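PDB 5T8V: putative uncharacterized protein from Chaetomium thermophilum, which probably loads cohesin onto chromatin as the cohesin loader Scc2, this chain being its HEAT-repeat C-terminal part. Local coordinates for residues 732-737 with 750-755; 125-130 with 194-199. All blocks are in the same frame, centred on the assembly; numbering follows the deposited sequence.

Contact 1 (732-737 with 750-755)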
ATOM      1  N   GLY A 732      -7.722   0.846 -23.335  1.00 34.20           N
ATOM      2  CA  GLY A 732      -8.212   0.177 -22.137  1.00 35.21           C
ATOM      3  C   GLY A 732      -9.523   0.761 -21.645  1.00 36.79           C
ATOM      4  O   GLY A 732     -10.494   0.035 -21.398  1.00 38.34           O
ATOM      5  N   LEU A 733      -9.567   2.087 -21.489  1.00 41.46           N
ATOM      6  CA  LEU A 733     -10.800   2.758 -21.093  1.00 44.40           C
ATOM      7  C   LEU A 733     -11.968   2.312 -21.960  1.00 46.74           C
ATOM      8  O   LEU A 733     -13.036   1.956 -21.451  1.00 48.90           O
ATOM      9  CB  LEU A 733     -10.622   4.275 -21.188  1.00 44.90           C
ATOM     10  CG  LEU A 733      -9.819   4.943 -20.073  1.00 45.50           C
ATOM     11  CD1 LEU A 733      -9.430   6.357 -20.473  1.00 45.75           C
ATOM     12  CD2 LEU A 733     -10.618   4.960 -18.783  1.00 46.97           C
ATOM     13  N   LEU A 734     -11.779   2.328 -23.280  1.00 40.11           N
ATOM     14  CA  LEU A 734     -12.846   1.900 -24.176  1.00 40.54           C
ATOM     15  C   LEU A 734     -13.209   0.440 -23.939  1.00 42.40           C
ATOM     16  O   LEU A 734     -14.393   0.089 -23.905  1.00 44.08           O
ATOM     17  CB  LEU A 734     -12.436   2.129 -25.629  1.00 39.37           C
ATOM     18  CG  LEU A 734     -12.627   3.557 -26.152  1.00 39.40           C
ATOM     19  CD1 LEU A 734     -11.819   3.811 -27.416  1.00 38.03           C
ATOM     20  CD2 LEU A 734     -14.103   3.827 -26.417  1.00 41.23           C
ATOM     21  N   HIS A 735     -12.208  -0.425 -23.755  1.00 50.60           N
ATOM     22  CA  HIS A 735     -12.500  -1.820 -23.437  1.00 53.94           C
ATOM     23  C   HIS A 735     -13.355  -1.942 -22.184  1.00 57.44           C
ATOM     24  O   HIS A 735     -14.094  -2.922 -22.031  1.00 59.02           O
ATOM     25  CB  HIS A 735     -11.204  -2.611 -23.258  1.00 53.95           C
ATOM     26  CG  HIS A 735     -10.818  -3.418 -24.457  1.00 54.81           C
ATOM     27  ND1 HIS A 735      -9.931  -2.960 -25.409  1.00 53.92           N
ATOM     28  CD2 HIS A 735     -11.199  -4.652 -24.862  1.00 56.65           C
ATOM     29  CE1 HIS A 735      -9.782  -3.879 -26.346  1.00 54.49           C
ATOM     30  NE2 HIS A 735     -10.540  -4.915 -26.038  1.00 56.40           N
ATOM     31  N   ARG A 736     -13.273  -0.969 -21.279  1.00 65.19           N
ATOM     32  CA  ARG A 736     -14.019  -1.020 -20.029  1.00 68.61           C
ATOM     33  C   ARG A 736     -15.429  -0.448 -20.147  1.00 70.98           C
ATOM     34  O   ARG A 736     -16.064  -0.187 -19.120  1.00 72.19           O
ATOM     35  CB  ARG A 736     -13.248  -0.281 -18.932  1.00 67.82           C
ATOM     36  CG  ARG A 736     -11.919  -0.929 -18.570  1.00 65.21           C
ATOM     37  CD  ARG A 736     -12.074  -1.969 -17.465  1.00 66.48           C
ATOM     38  NE  ARG A 736     -13.007  -3.039 -17.812  1.00 68.69           N
ATOM     39  CZ  ARG A 736     -12.680  -4.141 -18.481  1.00 70.01           C
ATOM     40  NH1 ARG A 736     -11.434  -4.339 -18.893  1.00 68.40           N
ATOM     41  NH2 ARG A 736     -13.606  -5.053 -18.743  1.00 73.18           N
ATOM     42  N   VAL A 737     -15.936  -0.249 -21.366  1.00 67.93           N
ATOM     43  CA  VAL A 737     -17.326   0.172 -21.522  1.00 70.46           C
ATOM     44  C   VAL A 737     -18.264  -1.023 -21.409  1.00 73.93           C
ATOM     45  O   VAL A 737     -19.402  -0.882 -20.947  1.00 76.72           O
ATOM     46  CB  VAL A 737     -17.520   0.911 -22.857  1.00 68.74           C
ATOM     47  CG1 VAL A 737     -18.986   1.297 -23.055  1.00 70.60           C
ATOM     48  CG2 VAL A 737     -16.638   2.149 -22.912  1.00 66.92           C
ATOM     49  N   GLN A 750     -18.048   8.639 -19.132  1.00 83.17           N
ATOM     50  CA  GLN A 750     -17.697   9.981 -18.677  1.00 85.02           C
ATOM     51  C   GLN A 750     -16.295  10.392 -19.123  1.00 80.65           C
ATOM     52  O   GLN A 750     -16.111  11.396 -19.826  1.00 80.86           O
ATOM     53  CB  GLN A 750     -17.820  10.035 -17.148  1.00 88.39           C
ATOM     54  CG  GLN A 750     -17.150  11.235 -16.484  1.00 90.02           C
ATOM     55  CD  GLN A 750     -17.676  12.560 -16.996  1.00 93.28           C
ATOM     56  OE1 GLN A 750     -16.904  13.472 -17.295  1.00 94.03           O
ATOM     57  NE2 GLN A 750     -18.997  12.680 -17.089  1.00 95.73           N
ATOM     58  N   VAL A 751     -15.292   9.607 -18.725  1.00 53.99           N
ATOM     59  CA  VAL A 751     -13.904   9.957 -19.017  1.00 52.63           C
ATOM     60  C   VAL A 751     -13.688  10.066 -20.521  1.00 50.62           C
ATOM     61  O   VAL A 751     -13.077  11.023 -21.010  1.00 50.20           O
ATOM     62  CB  VAL A 751     -12.950   8.927 -18.383  1.00 54.18           C
ATOM     63  CG1 VAL A 751     -11.503   9.245 -18.737  1.00 53.68           C
ATOM     64  CG2 VAL A 751     -13.130   8.898 -16.872  1.00 56.20           C
ATOM     65  N   ILE A 752     -14.184   9.086 -21.278  1.00 63.58           N
ATOM     66  CA  ILE A 752     -13.969   9.094 -22.723  1.00 61.69           C
ATOM     67  C   ILE A 752     -14.596  10.337 -23.345  1.00 63.00           C
ATOM     68  O   ILE A 752     -14.024  10.948 -24.256  1.00 62.60           O
ATOM     69  CB  ILE A 752     -14.516   7.798 -23.345  1.00 60.63           C
ATOM     70  CG1 ILE A 752     -13.760   6.593 -22.780  1.00 59.63           C
ATOM     71  CG2 ILE A 752     -14.384   7.829 -24.867  1.00 59.11           C
ATOM     72  CD1 ILE A 752     -14.443   5.275 -23.016  1.00 60.15           C
ATOM     73  N   GLU A 753     -15.775  10.733 -22.864  1.00 73.22           N
ATOM     74  CA  GLU A 753     -16.387  11.973 -23.325  1.00 75.23           C
ATOM     75  C   GLU A 753     -15.498  13.166 -23.009  1.00 75.69           C
ATOM     76  O   GLU A 753     -15.407  14.111 -23.801  1.00 76.55           O
ATOM     77  CB  GLU A 753     -17.764  12.160 -22.683  1.00 78.31           C
ATOM     78  CG  GLU A 753     -18.752  11.034 -22.951  1.00 79.05           C
ATOM     79  CD  GLU A 753     -20.151  11.349 -22.452  1.00 82.26           C
ATOM     80  OE1 GLU A 753     -20.436  12.533 -22.179  1.00 84.08           O
ATOM     81  OE2 GLU A 753     -20.964  10.408 -22.328  1.00 83.27           O
ATOM     82  N   GLU A 754     -14.831  13.141 -21.854  1.00 86.98           N
ATOM     83  CA  GLU A 754     -14.019  14.285 -21.455  1.00 89.12           C
ATOM     84  C   GLU A 754     -12.757  14.400 -22.307  1.00 84.69           C
ATOM     85  O   GLU A 754     -12.434  15.484 -22.807  1.00 84.64           O
ATOM     86  CB  GLU A 754     -13.658  14.178 -19.973  1.00 90.57           C
ATOM     87  CG  GLU A 754     -12.893  15.380 -19.442  1.00 90.24           C
ATOM     88  CD  GLU A 754     -12.648  15.298 -17.950  1.00 90.46           C
ATOM     89  OE1 GLU A 754     -13.254  14.424 -17.293  1.00 90.30           O
ATOM     90  OE2 GLU A 754     -11.847  16.105 -17.433  1.00 90.69           O
ATOM     91  N   ILE A 755     -12.033  13.294 -22.486  1.00 58.41           N
ATOM     92  CA  ILE A 755     -10.718  13.358 -23.118  1.00 56.15           C
ATOM     93  C   ILE A 755     -10.769  13.309 -24.643  1.00 53.79           C
ATOM     94  O   ILE A 755      -9.823  13.771 -25.296  1.00 53.27           O
ATOM     95  CB  ILE A 755      -9.805  12.227 -22.604  1.00 56.32           C
ATOM     96  CG1 ILE A 755     -10.386  10.851 -22.954  1.00 56.78           C
ATOM     97  CG2 ILE A 755      -9.597  12.365 -21.099  1.00 57.26           C
ATOM     98  CD1 ILE A 755      -9.485   9.683 -22.586  1.00 55.62           C
TER
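Ile752 points its side chain from helix 742-755 toward Leu733, Leu734 and Val737, and its CD1 is the atom most of this contact converges on. The nearest of its neighbours is CD2 of Leu734, 3.7 Å from Ile752 CD1, and the two side chains cross at about a right angle, so a branch of the leucine lies against the end of the isoleucine. From Val737, CG2 comes to 3.8 Å from the same Ile752 CD1 at a slant. The CG1 of Ile752 sits anti to its own carbonyl carbon (chi1 -62°), and the next torsion is extended (chi2 164°), which sets CD1 at the far end of the chain. Ile752 CD1 also lies 3.9 Å from the carbonyl O of Leu733. Leu733 and Ile752 have the nearest CA atoms across the two segments, 7.3 Å apart.

A second cluster forms round CD1 of Leu733. Here the ends of Leu733 and Ile755 meet tip to tip, 3.9 Å separating their CD1 atoms, while Val751 crosses the leucine at about a right angle with its CG1 4.0 Å from Leu733 CD1. No hydrogen bond links the segments; every touching residue is buried, and the interface is wholly apolar between side chains.

The contact joins the last turn of helix 723-735, with the residues that follow it, to the end of helix 742-755; the two are successive helices packed within the alpha-helical repeat array, in the part of the chain related to the cohesion protein PDS5. Helix 703-719 closes one part of the core, through Met710 against Leu733 and Tyr717 against Ile755, and helix 791-801 adds Val796 against both Leu734 and Val737.

Contact 2 (125-130 with 194-199); sequences AAIRAA and LPLMTD
The guanidinium of Arg128 and the carboxylate of Asp199 meet with their planes 80° apart. OD1 of Asp199 lies at the guanidinium edge, near its plane, as does CG2 of Thr198, 3.9 Å from Arg128 NH2. The resulting salt bridge contains two weak, bent hydrogen bonds: Arg128 NE stands 2.9 Å from Asp199 OD1 with an N-H...O angle of 143°, and Arg128 NH2 adds a longer one of 3.4 Å to the same Asp199 OD1. One carboxylate oxygen therefore takes both donors, rather than each oxygen taking one. The arginine chain runs extended from CG to NE, which carries NE across to the aspartate. Its NH1 has a weak hydrogen bond to Gln63, and Glu124 brings a like charge close to Asp199 OD2, which the arginine probably helps to offset. An alanine in place of Arg128 would probably leave the buried Asp199 without this cationic mate beside Glu124.

Beside the ion pair, Ile127 makes the apolar part of the contact. Its CG2 lies 3.6 Å from Asp199 CB, and its CD1 is 3.6 Å from Leu196 CD1, with the side chains of Ile127 and Leu196 crossing at about a right angle. Thr198 turns its hydroxyl to Lys249 on helix 247-267.

Helix 149-172 touches both segments, through Leu162 on Ile127 and Ile166 on Leu196. The axes of these short helical segments approach to 10.0 Å at an angle of 24°, a packing of near-parallel helices in the all-helical N-terminal region of this HEAT-repeat-containing Scc2 fragment.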
ATOM      1  N   ALA A 125      18.181  35.657  54.712  1.00 21.59           N
ATOM      2  CA  ALA A 125      19.383  35.507  55.523  1.00 20.63           C
ATOM      3  C   ALA A 125      19.678  34.037  55.798  1.00 20.37           C
ATOM      4  O   ALA A 125      20.842  33.618  55.802  1.00 21.52           O
ATOM      5  CB  ALA A 125      19.226  36.281  56.832  1.00 21.02           C
ATOM      6  N   ALA A 126      18.633  33.234  56.011  1.00 17.85           N
ATOM      7  CA  ALA A 126      18.828  31.811  56.268  1.00 17.69           C
ATOM      8  C   ALA A 126      19.222  31.067  54.997  1.00 16.74           C
ATOM      9  O   ALA A 126      20.115  30.213  55.023  1.00 17.10           O
ATOM     10  CB  ALA A 126      17.559  31.207  56.866  1.00 18.16           C
ATOM     11  N   ILE A 127      18.561  31.371  53.878  1.00 20.96           N
ATOM     12  CA  ILE A 127      18.891  30.725  52.607  1.00 21.90           C
ATOM     13  C   ILE A 127      20.374  30.902  52.298  1.00 23.49           C
ATOM     14  O   ILE A 127      21.122  29.930  52.108  1.00 24.67           O
ATOM     15  CB  ILE A 127      18.012  31.291  51.477  1.00 21.81           C
ATOM     16  CG1 ILE A 127      16.543  30.940  51.728  1.00 22.80           C
ATOM     17  CG2 ILE A 127      18.453  30.757  50.115  1.00 22.10           C
ATOM     18  CD1 ILE A 127      15.567  31.649  50.808  1.00 23.35           C
ATOM     19  N   ARG A 128      20.825  32.156  52.256  1.00 25.19           N
ATOM     20  CA  ARG A 128      22.210  32.413  51.894  1.00 26.92           C
ATOM     21  C   ARG A 128      23.176  32.045  53.014  1.00 26.65           C
ATOM     22  O   ARG A 128      24.358  31.805  52.741  1.00 26.64           O
ATOM     23  CB  ARG A 128      22.367  33.873  51.477  1.00 29.17           C
ATOM     24  CG  ARG A 128      21.721  34.142  50.127  1.00 30.42           C
ATOM     25  CD  ARG A 128      22.198  35.429  49.504  1.00 32.24           C
ATOM     26  NE  ARG A 128      21.818  35.513  48.094  1.00 31.74           N
ATOM     27  CZ  ARG A 128      22.535  35.023  47.086  1.00 30.49           C
ATOM     28  NH1 ARG A 128      23.685  34.404  47.314  1.00 30.70           N
ATOM     29  NH2 ARG A 128      22.099  35.151  45.841  1.00 29.78           N
ATOM     30  N   ALA A 129      22.700  31.975  54.258  1.00 22.79           N
ATOM     31  CA  ALA A 129      23.512  31.393  55.321  1.00 23.02           C
ATOM     32  C   ALA A 129      23.817  29.931  55.021  1.00 22.74           C
ATOM     33  O   ALA A 129      24.968  29.487  55.121  1.00 23.47           O
ATOM     34  CB  ALA A 129      22.797  31.532  56.664  1.00 23.50           C
ATOM     35  N   ALA A 130      22.788  29.164  54.647  1.00 20.30           N
ATOM     36  CA  ALA A 130      22.999  27.780  54.240  1.00 20.11           C
ATOM     37  C   ALA A 130      23.984  27.701  53.085  1.00 19.59           C
ATOM     38  O   ALA A 130      24.918  26.889  53.105  1.00 19.76           O
ATOM     39  CB  ALA A 130      21.670  27.135  53.848  1.00 19.73           C
ATOM     40  N   LEU A 194      11.847  38.618  43.462  1.00 36.80           N
ATOM     41  CA  LEU A 194      12.947  38.133  42.629  1.00 36.41           C
ATOM     42  C   LEU A 194      14.192  37.781  43.429  1.00 34.12           C
ATOM     43  O   LEU A 194      14.713  36.663  43.258  1.00 35.49           O
ATOM     44  CB  LEU A 194      13.271  39.170  41.550  1.00 39.51           C
ATOM     45  CG  LEU A 194      12.744  38.839  40.153  1.00 42.85           C
ATOM     46  CD1 LEU A 194      11.232  38.660  40.172  1.00 44.64           C
ATOM     47  CD2 LEU A 194      13.146  39.928  39.170  1.00 45.69           C
ATOM     48  N   PRO A 195      14.731  38.656  44.280  1.00 19.80           N
ATOM     49  CA  PRO A 195      15.926  38.273  45.054  1.00 18.97           C
ATOM     50  C   PRO A 195      15.749  36.979  45.828  1.00 18.53           C
ATOM     51  O   PRO A 195      16.697  36.193  45.942  1.00 18.50           O
ATOM     52  CB  PRO A 195      16.131  39.475  45.984  1.00 19.61           C
ATOM     53  CG  PRO A 195      15.515  40.614  45.261  1.00 20.84           C
ATOM     54  CD  PRO A 195      14.333  40.048  44.534  1.00 20.85           C
ATOM     55  N   LEU A 196      14.551  36.735  46.362  1.00 23.23           N
ATOM     56  CA  LEU A 196      14.284  35.475  47.046  1.00 23.51           C
ATOM     57  C   LEU A 196      14.457  34.295  46.097  1.00 23.73           C
ATOM     58  O   LEU A 196      15.099  33.293  46.439  1.00 24.46           O
ATOM     59  CB  LEU A 196      12.873  35.501  47.631  1.00 23.90           C
ATOM     60  CG  LEU A 196      12.413  34.257  48.385  1.00 23.57           C
ATOM     61  CD1 LEU A 196      13.217  34.075  49.661  1.00 23.51           C
ATOM     62  CD2 LEU A 196      10.935  34.364  48.691  1.00 24.41           C
ATOM     63  N   MET A 197      13.890  34.400  44.893  1.00 26.53           N
ATOM     64  CA  MET A 197      14.049  33.344  43.900  1.00 26.50           C
ATOM     65  C   MET A 197      15.519  33.112  43.581  1.00 25.15           C
ATOM     66  O   MET A 197      15.982  31.967  43.532  1.00 25.72           O
ATOM     67  CB  MET A 197      13.277  33.702  42.628  1.00 29.45           C
ATOM     68  CG  MET A 197      11.783  33.885  42.836  1.00 31.66           C
ATOM     69  SD  MET A 197      10.991  32.424  43.535  1.00 32.11           S
ATOM     70  CE  MET A 197       9.527  32.328  42.509  1.00 34.52           C
ATOM     71  N   THR A 198      16.271  34.191  43.351  1.00 16.72           N
ATOM     72  CA  THR A 198      17.699  34.043  43.088  1.00 16.55           C
ATOM     73  C   THR A 198      18.390  33.313  44.232  1.00 15.80           C
ATOM     74  O   THR A 198      19.204  32.411  44.003  1.00 16.65           O
ATOM     75  CB  THR A 198      18.337  35.414  42.861  1.00 17.92           C
ATOM     76  OG1 THR A 198      17.740  36.036  41.717  1.00 20.20           O
ATOM     77  CG2 THR A 198      19.847  35.290  42.632  1.00 17.31           C
ATOM     78  N   ASP A 199      18.077  33.686  45.475  1.00 21.76           N
ATOM     79  CA  ASP A 199      18.653  32.996  46.623  1.00 22.83           C
ATOM     80  C   ASP A 199      18.356  31.502  46.566  1.00 21.60           C
ATOM     81  O   ASP A 199      19.246  30.669  46.783  1.00 22.03           O
ATOM     82  CB  ASP A 199      18.114  33.601  47.921  1.00 26.09           C
ATOM     83  CG  ASP A 199      18.482  35.062  48.080  1.00 28.53           C
ATOM     84  OD1 ASP A 199      19.044  35.648  47.128  1.00 30.10           O
ATOM     85  OD2 ASP A 199      18.200  35.629  49.155  1.00 29.15           O
TER

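Both contacts join helices of one chain, but they lie far apart in the fold: their centres are about 83 Å apart and their nearest atoms about 66 Å, so neither touches the other. They fall on opposite sides of the chain's centre, the centre of contact 2 about 63 Å, and that of contact 1 about 26 Å, from the centre of the chain. Along the sequence they run in series, 125-130 with 194-199 closing before 732-737 with 750-755 opens. Contact 1 joins helices consecutive in the chain, whereas contact 2 spans intervening helices and adds a charged pair. A bound citrate, probably from the crystallisation liquor, lies near the side chain of Arg128 in contact 2.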